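Polyisoprenyl-teichoic acid--peptidoglycan teichoic acid transferase TagV (Bacillus subtilis, PDB 6UF3) belongs to the LytR-CpsA-Psr family of bacterial cell-envelope proteins and has a mixed beta-sheet packed with helices. Local coordinates at residues A[41-46]-A[82-87]; A[75-80]-A[86-91]; A[183-188]-A[199-204]. All coordinates share one frame; numbering follows the deposited sequence.

Contact 1: A[41-46]-A[82-87]; sequences KMLSIP and NFLQIP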
loop_
_atom_site.group_PDB
_atom_site.type_symbol
_atom_site.label_atom_id
_atom_site.label_comp_id
_atom_site.label_asym_id
_atom_site.label_seq_id
_atom_site.Cartn_x
_atom_site.Cartn_y
_atom_site.Cartn_z
ATOM N N LYS A 41 4.990 10.939 -3.615
ATOM C CA LYS A 41 5.780 10.371 -2.532
ATOM C C LYS A 41 5.098 9.092 -2.070
ATOM O O LYS A 41 3.892 8.925 -2.269
ATOM C CB LYS A 41 5.936 11.348 -1.361
ATOM C CG LYS A 41 6.538 12.669 -1.799
ATOM C CD LYS A 41 7.076 13.494 -0.632
ATOM C CE LYS A 41 7.546 14.848 -1.107
ATOM N NZ LYS A 41 8.733 14.778 -2.007
ATOM N N MET A 42 5.884 8.179 -1.492
ATOM C CA MET A 42 5.374 6.865 -1.105
ATOM C C MET A 42 5.988 6.426 0.214
ATOM O O MET A 42 7.174 6.646 0.455
ATOM C CB MET A 42 5.659 5.800 -2.190
ATOM C CG MET A 42 5.086 4.407 -1.835
ATOM S SD MET A 42 5.420 3.107 -3.041
ATOM C CE MET A 42 4.598 3.774 -4.489
ATOM N N LEU A 43 5.167 5.792 1.060
ATOM C CA LEU A 43 5.595 5.334 2.370
ATOM C C LEU A 43 4.845 4.052 2.720
ATOM O O LEU A 43 3.616 4.061 2.726
ATOM C CB LEU A 43 5.306 6.428 3.401
ATOM C CG LEU A 43 5.414 6.184 4.900
ATOM C CD1 LEU A 43 6.877 6.188 5.328
ATOM C CD2 LEU A 43 4.628 7.252 5.618
ATOM N N SER A 44 5.558 2.954 3.001
ATOM C CA SER A 44 4.861 1.802 3.578
ATOM C C SER A 44 4.926 1.872 5.094
ATOM O O SER A 44 5.848 2.448 5.665
ATOM C CB SER A 44 5.433 0.470 3.079
ATOM O OG SER A 44 6.800 0.314 3.411
ATOM N N ILE A 45 3.921 1.299 5.741
ATOM C CA ILE A 45 3.874 1.241 7.198
ATOM C C ILE A 45 3.954 -0.221 7.620
ATOM O O ILE A 45 3.049 -1.002 7.300
ATOM C CB ILE A 45 2.603 1.888 7.763
ATOM C CG1 ILE A 45 2.429 3.318 7.225
ATOM C CG2 ILE A 45 2.661 1.854 9.285
ATOM C CD1 ILE A 45 1.018 3.903 7.471
ATOM N N PRO A 46 4.994 -0.632 8.355
ATOM C CA PRO A 46 5.112 -2.038 8.769
ATOM C C PRO A 46 3.889 -2.485 9.555
ATOM O O PRO A 46 3.322 -1.713 10.329
ATOM C CB PRO A 46 6.374 -2.041 9.646
ATOM C CG PRO A 46 7.186 -0.886 9.128
ATOM C CD PRO A 46 6.195 0.158 8.699
ATOM N N ASN A 82 -4.052 9.669 11.925
ATOM C CA ASN A 82 -3.501 10.125 13.197
ATOM C C ASN A 82 -1.998 9.882 13.272
ATOM O O ASN A 82 -1.250 10.715 13.806
ATOM C CB ASN A 82 -4.209 9.410 14.344
ATOM C CG ASN A 82 -5.633 9.888 14.539
ATOM O OD1 ASN A 82 -6.083 10.817 13.867
ATOM N ND2 ASN A 82 -6.349 9.265 15.477
ATOM N N PHE A 83 -1.546 8.740 12.758
ATOM C CA PHE A 83 -0.132 8.392 12.810
ATOM C C PHE A 83 0.711 9.334 11.956
ATOM O O PHE A 83 1.781 9.788 12.393
ATOM C CB PHE A 83 0.045 6.944 12.357
ATOM C CG PHE A 83 1.459 6.461 12.405
ATOM C CD1 PHE A 83 2.142 6.386 13.603
ATOM C CD2 PHE A 83 2.104 6.066 11.244
ATOM C CE1 PHE A 83 3.446 5.934 13.642
ATOM C CE2 PHE A 83 3.406 5.614 11.282
ATOM C CZ PHE A 83 4.077 5.552 12.482
ATOM N N LEU A 84 0.249 9.637 10.740
ATOM C CA LEU A 84 1.023 10.464 9.819
ATOM C C LEU A 84 0.657 11.937 9.886
ATOM O O LEU A 84 1.322 12.751 9.228
ATOM C CB LEU A 84 0.839 9.975 8.373
ATOM C CG LEU A 84 1.311 8.547 8.095
ATOM C CD1 LEU A 84 1.051 8.114 6.633
ATOM C CD2 LEU A 84 2.771 8.377 8.484
ATOM N N GLN A 85 -0.390 12.287 10.637
ATOM C CA GLN A 85 -0.844 13.667 10.777
ATOM C C GLN A 85 -1.081 14.300 9.409
ATOM O O GLN A 85 -0.697 15.437 9.145
ATOM C CB GLN A 85 0.136 14.487 11.616
ATOM C CG GLN A 85 0.061 14.143 13.084
ATOM C CD GLN A 85 -1.259 14.551 13.698
ATOM O OE1 GLN A 85 -1.528 15.738 13.880
ATOM N NE2 GLN A 85 -2.086 13.569 14.031
ATOM N N ILE A 86 -1.717 13.534 8.530
ATOM C CA ILE A 86 -2.179 14.033 7.233
ATOM C C ILE A 86 -3.574 13.490 6.987
ATOM O O ILE A 86 -3.973 12.471 7.563
ATOM C CB ILE A 86 -1.240 13.629 6.075
ATOM C CG1 ILE A 86 -1.080 12.104 5.981
ATOM C CG2 ILE A 86 0.101 14.358 6.174
ATOM C CD1 ILE A 86 -0.702 11.613 4.574
ATOM N N PRO A 87 -4.353 14.165 6.153
ATOM C CA PRO A 87 -5.615 13.573 5.710
ATOM C C PRO A 87 -5.370 12.486 4.679
ATOM O O PRO A 87 -4.439 12.560 3.872
ATOM C CB PRO A 87 -6.371 14.763 5.105
ATOM C CG PRO A 87 -5.330 15.735 4.738
ATOM C CD PRO A 87 -4.172 15.543 5.664
#
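The ring of Phe83 receives the CG2 methyl of Ile45 obliquely, with Ile45 CG2 4.3 Å from Phe83 CE2. CG of Phe83 is anti to the backbone N (chi1 -178°), which swings the ring off the end of helix 72-84 toward the strand; beyond this contact the ring also meets Leu246 of helix 243-257. The second flat group is the amide of Gln85, in the turn that leaves the helix with positive phi. Its NE2 donates to Asn82 O at 3.0 Å, and the bond is nearly straight (172° at the hydrogen). The oxygen lies almost in the amide plane, which fixes the rotation of the carboxamide.

The closest approach is between two leucines that reach toward each other tip to tip. Leu43 CD2 stands 3.6 Å from Leu84 CD2 and 3.8 Å from Leu84 CD1, so one methyl faces both branches of its partner. Ile45 completes the row with its other arm, Ile45 CD1 lying 4.3 Å from Leu84 CD1. Leu84 also touches Val30 of strand 25-34, and Leu43 meets Ile224.

No hydrogen bond crosses between 41-46 and 82-87; between these two segments the contact is made by aliphatic and aromatic carbon. Several backbone polar groups find partners elsewhere: Phe83 O accepts from Arg250 NE, while Leu43 and Ile45 have backbone bonds to strand 25-34. With all four touching residues buried and no polar bond across, the fit between strand and helix end rests on complementary shape and the exclusion of water.

Contact 2: A[75-80]-A[86-91]; sequences ETVETV and IPIDKY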
loop_
_atom_site.group_PDB
_atom_site.type_symbol
_atom_site.label_atom_id
_atom_site.label_comp_id
_atom_site.label_asym_id
_atom_site.label_seq_id
_atom_site.Cartn_x
_atom_site.Cartn_y
_atom_site.Cartn_z
ATOM N N GLU A 75 -11.585 2.514 10.440
ATOM C CA GLU A 75 -10.647 2.564 11.560
ATOM C C GLU A 75 -9.204 2.582 11.069
ATOM O O GLU A 75 -8.373 3.326 11.603
ATOM C CB GLU A 75 -10.916 1.394 12.514
ATOM C CG GLU A 75 -10.034 1.348 13.742
ATOM C CD GLU A 75 -10.229 2.522 14.689
ATOM O OE1 GLU A 75 -11.289 3.164 14.662
ATOM O OE2 GLU A 75 -9.304 2.807 15.477
ATOM N N THR A 76 -8.888 1.805 10.024
ATOM C CA THR A 76 -7.525 1.842 9.496
ATOM C C THR A 76 -7.184 3.220 8.934
ATOM O O THR A 76 -6.106 3.763 9.205
ATOM C CB THR A 76 -7.342 0.780 8.408
ATOM O OG1 THR A 76 -7.515 -0.513 8.985
ATOM C CG2 THR A 76 -5.941 0.853 7.845
ATOM N N VAL A 77 -8.093 3.796 8.139
ATOM C CA VAL A 77 -7.863 5.118 7.560
ATOM C C VAL A 77 -7.617 6.143 8.655
ATOM O O VAL A 77 -6.660 6.924 8.594
ATOM C CB VAL A 77 -9.037 5.538 6.663
ATOM C CG1 VAL A 77 -8.922 7.030 6.328
ATOM C CG2 VAL A 77 -9.045 4.704 5.365
ATOM N N GLU A 78 -8.464 6.152 9.679
ATOM C CA GLU A 78 -8.309 7.159 10.723
ATOM C C GLU A 78 -7.050 6.921 11.550
ATOM O O GLU A 78 -6.401 7.876 11.995
ATOM C CB GLU A 78 -9.545 7.169 11.621
ATOM C CG GLU A 78 -9.841 8.526 12.206
ATOM C CD GLU A 78 -10.926 8.483 13.277
ATOM O OE1 GLU A 78 -11.467 7.389 13.541
ATOM O OE2 GLU A 78 -11.227 9.547 13.851
ATOM N N THR A 79 -6.692 5.656 11.780
ATOM C CA THR A 79 -5.468 5.369 12.515
ATOM C C THR A 79 -4.237 5.832 11.737
ATOM O O THR A 79 -3.308 6.404 12.322
ATOM C CB THR A 79 -5.392 3.875 12.842
ATOM O OG1 THR A 79 -6.499 3.529 13.683
ATOM C CG2 THR A 79 -4.087 3.543 13.580
ATOM N N VAL A 80 -4.240 5.642 10.414
ATOM C CA VAL A 80 -3.137 6.128 9.587
ATOM C C VAL A 80 -3.114 7.651 9.557
ATOM O O VAL A 80 -2.041 8.268 9.629
ATOM C CB VAL A 80 -3.240 5.520 8.174
ATOM C CG1 VAL A 80 -2.263 6.230 7.210
ATOM C CG2 VAL A 80 -2.937 4.039 8.239
ATOM N N ILE A 86 -1.717 13.534 8.530
ATOM C CA ILE A 86 -2.179 14.033 7.233
ATOM C C ILE A 86 -3.574 13.490 6.987
ATOM O O ILE A 86 -3.973 12.471 7.563
ATOM C CB ILE A 86 -1.240 13.629 6.075
ATOM C CG1 ILE A 86 -1.080 12.104 5.981
ATOM C CG2 ILE A 86 0.101 14.358 6.174
ATOM C CD1 ILE A 86 -0.702 11.613 4.574
ATOM N N PRO A 87 -4.353 14.165 6.153
ATOM C CA PRO A 87 -5.615 13.573 5.710
ATOM C C PRO A 87 -5.370 12.486 4.679
ATOM O O PRO A 87 -4.439 12.560 3.872
ATOM C CB PRO A 87 -6.371 14.763 5.105
ATOM C CG PRO A 87 -5.330 15.735 4.738
ATOM C CD PRO A 87 -4.172 15.543 5.664
ATOM N N ILE A 88 -6.232 11.472 4.702
ATOM C CA ILE A 88 -6.216 10.387 3.726
ATOM C C ILE A 88 -7.451 10.595 2.853
ATOM O O ILE A 88 -8.583 10.312 3.261
ATOM C CB ILE A 88 -6.218 8.995 4.382
ATOM C CG1 ILE A 88 -4.886 8.694 5.084
ATOM C CG2 ILE A 88 -6.562 7.900 3.347
ATOM C CD1 ILE A 88 -3.654 8.747 4.168
ATOM N N ASP A 89 -7.251 11.113 1.646
ATOM C CA ASP A 89 -8.395 11.494 0.828
ATOM C C ASP A 89 -9.043 10.293 0.147
ATOM O O ASP A 89 -10.276 10.216 0.061
ATOM C CB ASP A 89 -7.947 12.532 -0.210
ATOM C CG ASP A 89 -7.304 13.744 0.444
ATOM O OD1 ASP A 89 -8.029 14.527 1.102
ATOM O OD2 ASP A 89 -6.072 13.891 0.345
ATOM N N LYS A 90 -8.235 9.365 -0.358
ATOM C CA LYS A 90 -8.716 8.227 -1.130
ATOM C C LYS A 90 -8.198 6.943 -0.510
ATOM O O LYS A 90 -7.135 6.920 0.113
ATOM C CB LYS A 90 -8.252 8.295 -2.611
ATOM C CG LYS A 90 -8.763 9.506 -3.353
ATOM C CD LYS A 90 -10.295 9.450 -3.483
ATOM C CE LYS A 90 -10.795 10.505 -4.455
ATOM N NZ LYS A 90 -12.270 10.476 -4.689
ATOM N N TYR A 91 -8.949 5.863 -0.702
ATOM C CA TYR A 91 -8.534 4.555 -0.226
ATOM C C TYR A 91 -8.764 3.526 -1.322
ATOM O O TYR A 91 -9.657 3.664 -2.163
ATOM C CB TYR A 91 -9.278 4.129 1.070
ATOM C CG TYR A 91 -10.776 4.064 0.911
ATOM C CD1 TYR A 91 -11.402 2.911 0.457
ATOM C CD2 TYR A 91 -11.563 5.168 1.198
ATOM C CE1 TYR A 91 -12.774 2.862 0.294
ATOM C CE2 TYR A 91 -12.932 5.124 1.046
ATOM C CZ TYR A 91 -13.526 3.978 0.589
ATOM O OH TYR A 91 -14.887 3.954 0.436
#
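Val77 and Ile88 meet at the helix-to-strand half of a beta-alpha-beta crossover: helix 72-84 turns back through residues 86-89 into strand 90-94, which runs parallel to strand 39-44, where the crossover starts.

Contacts across the two segments are apolar. Val77 CG1 lies 3.9 Å from Ile88 CB and equally far from Ile88 CG2, the two side chains running obliquely past each other. A chi1 of 167° divides the valine between two partners: it turns CG1 to Ile88 and leaves Val77 CG2 to reach Tyr91 CB at 4.3 Å. One turn on, Val80 meets Ile88 at about a right angle, with Val80 CG1 4.2 Å from both CG1 and CD1 of Ile88. Ile88 is therefore met by two valines three residues apart on the helix, and Val80 also touches Val30 of the sheet.

A polar bond lies next to this patch: Ile88 N is bound by Glu81 OE2, which ties the connecting loop back to the helix. Within the helix and away from Ile88, Glu75 O accepts twice: Thr79 N comes to it at 2.9 Å, and Thr79 OG1 donates at 2.8 Å from the opposite face of the carbonyl plane, 36° out of it.

Contact 3: A[183-188]-A[199-204]; sequences KIDKIA and IRITEG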
loop_
_atom_site.group_PDB
_atom_site.type_symbol
_atom_site.label_atom_id
_atom_site.label_comp_id
_atom_site.label_asym_id
_atom_site.label_seq_id
_atom_site.Cartn_x
_atom_site.Cartn_y
_atom_site.Cartn_z
ATOM N N LYS A 183 -8.423 2.402 -24.547
ATOM C CA LYS A 183 -7.926 1.156 -23.975
ATOM C C LYS A 183 -7.692 1.293 -22.479
ATOM O O LYS A 183 -8.016 0.384 -21.706
ATOM C CB LYS A 183 -6.636 0.744 -24.680
ATOM C CG LYS A 183 -5.910 -0.423 -24.048
ATOM C CD LYS A 183 -4.680 -0.779 -24.859
ATOM C CE LYS A 183 -5.047 -1.078 -26.303
ATOM N NZ LYS A 183 -4.089 -0.460 -27.269
ATOM N N ILE A 184 -7.121 2.422 -22.051
ATOM C CA ILE A 184 -6.914 2.644 -20.623
ATOM C C ILE A 184 -8.247 2.667 -19.891
ATOM O O ILE A 184 -8.373 2.115 -18.794
ATOM C CB ILE A 184 -6.114 3.939 -20.384
ATOM C CG1 ILE A 184 -4.674 3.784 -20.874
ATOM C CG2 ILE A 184 -6.126 4.320 -18.905
ATOM C CD1 ILE A 184 -4.054 5.083 -21.344
ATOM N N ASP A 185 -9.262 3.305 -20.485
ATOM C CA ASP A 185 -10.588 3.343 -19.873
ATOM C C ASP A 185 -11.113 1.937 -19.619
ATOM O O ASP A 185 -11.567 1.617 -18.512
ATOM C CB ASP A 185 -11.559 4.129 -20.763
ATOM C CG ASP A 185 -12.889 4.444 -20.071
ATOM O OD1 ASP A 185 -13.315 3.687 -19.171
ATOM O OD2 ASP A 185 -13.521 5.459 -20.439
ATOM N N LYS A 186 -11.055 1.077 -20.635
ATOM C CA LYS A 186 -11.640 -0.250 -20.450
ATOM C C LYS A 186 -10.795 -1.113 -19.508
ATOM O O LYS A 186 -11.341 -1.861 -18.685
ATOM C CB LYS A 186 -11.855 -0.940 -21.794
ATOM C CG LYS A 186 -12.857 -0.197 -22.677
ATOM C CD LYS A 186 -14.098 -1.035 -22.958
ATOM C CE LYS A 186 -14.657 -1.654 -21.677
ATOM N NZ LYS A 186 -15.978 -2.319 -21.905
ATOM N N ILE A 187 -9.466 -1.006 -19.583
ATOM C CA ILE A 187 -8.616 -1.766 -18.667
ATOM C C ILE A 187 -8.838 -1.308 -17.231
ATOM O O ILE A 187 -8.831 -2.118 -16.301
ATOM C CB ILE A 187 -7.134 -1.649 -19.080
ATOM C CG1 ILE A 187 -6.930 -2.154 -20.507
ATOM C CG2 ILE A 187 -6.252 -2.420 -18.116
ATOM C CD1 ILE A 187 -6.693 -3.642 -20.621
ATOM N N ALA A 188 -9.053 -0.005 -17.024
ATOM C CA ALA A 188 -9.265 0.513 -15.677
ATOM C C ALA A 188 -10.636 0.128 -15.143
ATOM O O ALA A 188 -10.794 -0.113 -13.940
ATOM C CB ALA A 188 -9.096 2.031 -15.672
ATOM N N ILE A 199 -12.132 5.979 -5.329
ATOM C CA ILE A 199 -11.607 6.580 -6.549
ATOM C C ILE A 199 -12.547 6.201 -7.680
ATOM O O ILE A 199 -12.824 5.017 -7.884
ATOM C CB ILE A 199 -10.181 6.096 -6.846
ATOM C CG1 ILE A 199 -9.257 6.423 -5.673
ATOM C CG2 ILE A 199 -9.668 6.721 -8.160
ATOM C CD1 ILE A 199 -7.827 5.914 -5.898
ATOM N N ARG A 200 -13.037 7.197 -8.407
ATOM C CA ARG A 200 -13.938 6.959 -9.521
ATOM C C ARG A 200 -13.139 6.700 -10.787
ATOM O O ARG A 200 -11.956 7.026 -10.878
ATOM C CB ARG A 200 -14.878 8.144 -9.724
ATOM C CG ARG A 200 -16.127 8.068 -8.874
ATOM C CD ARG A 200 -16.381 9.370 -8.148
ATOM N NE ARG A 200 -17.568 9.287 -7.301
ATOM C CZ ARG A 200 -18.353 10.318 -7.006
ATOM N NH1 ARG A 200 -19.414 10.147 -6.226
ATOM N NH2 ARG A 200 -18.076 11.522 -7.491
ATOM N N ILE A 201 -13.797 6.070 -11.757
ATOM C CA ILE A 201 -13.129 5.770 -13.021
ATOM C C ILE A 201 -12.608 7.049 -13.666
ATOM O O ILE A 201 -11.459 7.105 -14.123
ATOM C CB ILE A 201 -14.084 5.004 -13.951
ATOM C CG1 ILE A 201 -14.244 3.562 -13.466
ATOM C CG2 ILE A 201 -13.587 5.061 -15.390
ATOM C CD1 ILE A 201 -12.950 2.771 -13.430
ATOM N N THR A 202 -13.432 8.101 -13.682
ATOM C CA THR A 202 -13.018 9.366 -14.283
ATOM C C THR A 202 -11.807 9.951 -13.568
ATOM O O THR A 202 -10.907 10.506 -14.208
ATOM C CB THR A 202 -14.176 10.362 -14.269
ATOM O OG1 THR A 202 -14.741 10.412 -12.951
ATOM C CG2 THR A 202 -15.249 9.942 -15.250
ATOM N N GLU A 203 -11.753 9.825 -12.240
ATOM C CA GLU A 203 -10.588 10.314 -11.511
ATOM C C GLU A 203 -9.343 9.525 -11.875
ATOM O O GLU A 203 -8.253 10.096 -12.018
ATOM C CB GLU A 203 -10.836 10.234 -10.008
ATOM C CG GLU A 203 -11.917 11.155 -9.520
ATOM C CD GLU A 203 -12.200 10.933 -8.045
ATOM O OE1 GLU A 203 -12.184 9.760 -7.619
ATOM O OE2 GLU A 203 -12.419 11.927 -7.323
ATOM N N GLY A 204 -9.482 8.208 -12.021
ATOM C CA GLY A 204 -8.337 7.393 -12.392
ATOM C C GLY A 204 -7.833 7.706 -13.790
ATOM O O GLY A 204 -6.622 7.753 -14.025
#
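Asp185 and Ala188 of helix 181-191 touch Ile201, the first residue of helix 201-210, in a helix-strand-helix arrangement whose short middle strand, 196-197, lies at the margin of the mixed sheet. In sequence order, Ile184 comes first: it packs against Leu205 and Gln208, deeper along the second helix.

Asp185 follows. With chi1 at -169° its carboxylate is carried out toward the second helix; the Asp185 side chain crosses that of Ile201 at about a right angle and brings OD1 to 4.0 Å from Ile201 CG2. This is a van der Waals approach of an oxygen to a methyl.

One turn later Ala188 takes up the other arm of the isoleucine. Ile201 CD1 sits 3.6 Å from Ala188 O and 3.9 Å from Ala188 C, so it is the backbone carbonyl that is touched. That same oxygen accepts from Ser192 OG. No hydrogen bond joins the segments, and Ile201 alone carries the second segment's share of this surface contact.

The start of the second helix is secured from within: Arg200 N, at the N-cap position, donates to Glu203 OE1 at 2.8 Å in a nearly straight bond (173°), meeting the anti side of that oxygen 25° out of the carboxylate plane.

From the N terminus, strand 39-44 opens contact 1, which closes only after 35 residues, where the end of helix 72-84 returns to the sheet. Contact 2 opens on that helix before contact 1 closes and ends after it, spanning five residues; the two therefore cross, sharing Ile86 and Pro87. They touch through Ile45 CD1 and Val80 CG2, 4.0 Å apart. Together they tie helix 72-84 to both strands of its crossover. Contact 3 follows in series, joining two later helices about 23 Å from contact 2, centre to centre, and closing over the ten residues between 188 and 199, including strand 196-197. A salt bridge from Lys90 NZ to Glu203 OE2 (3.0 Å) connects contacts 2 and 3.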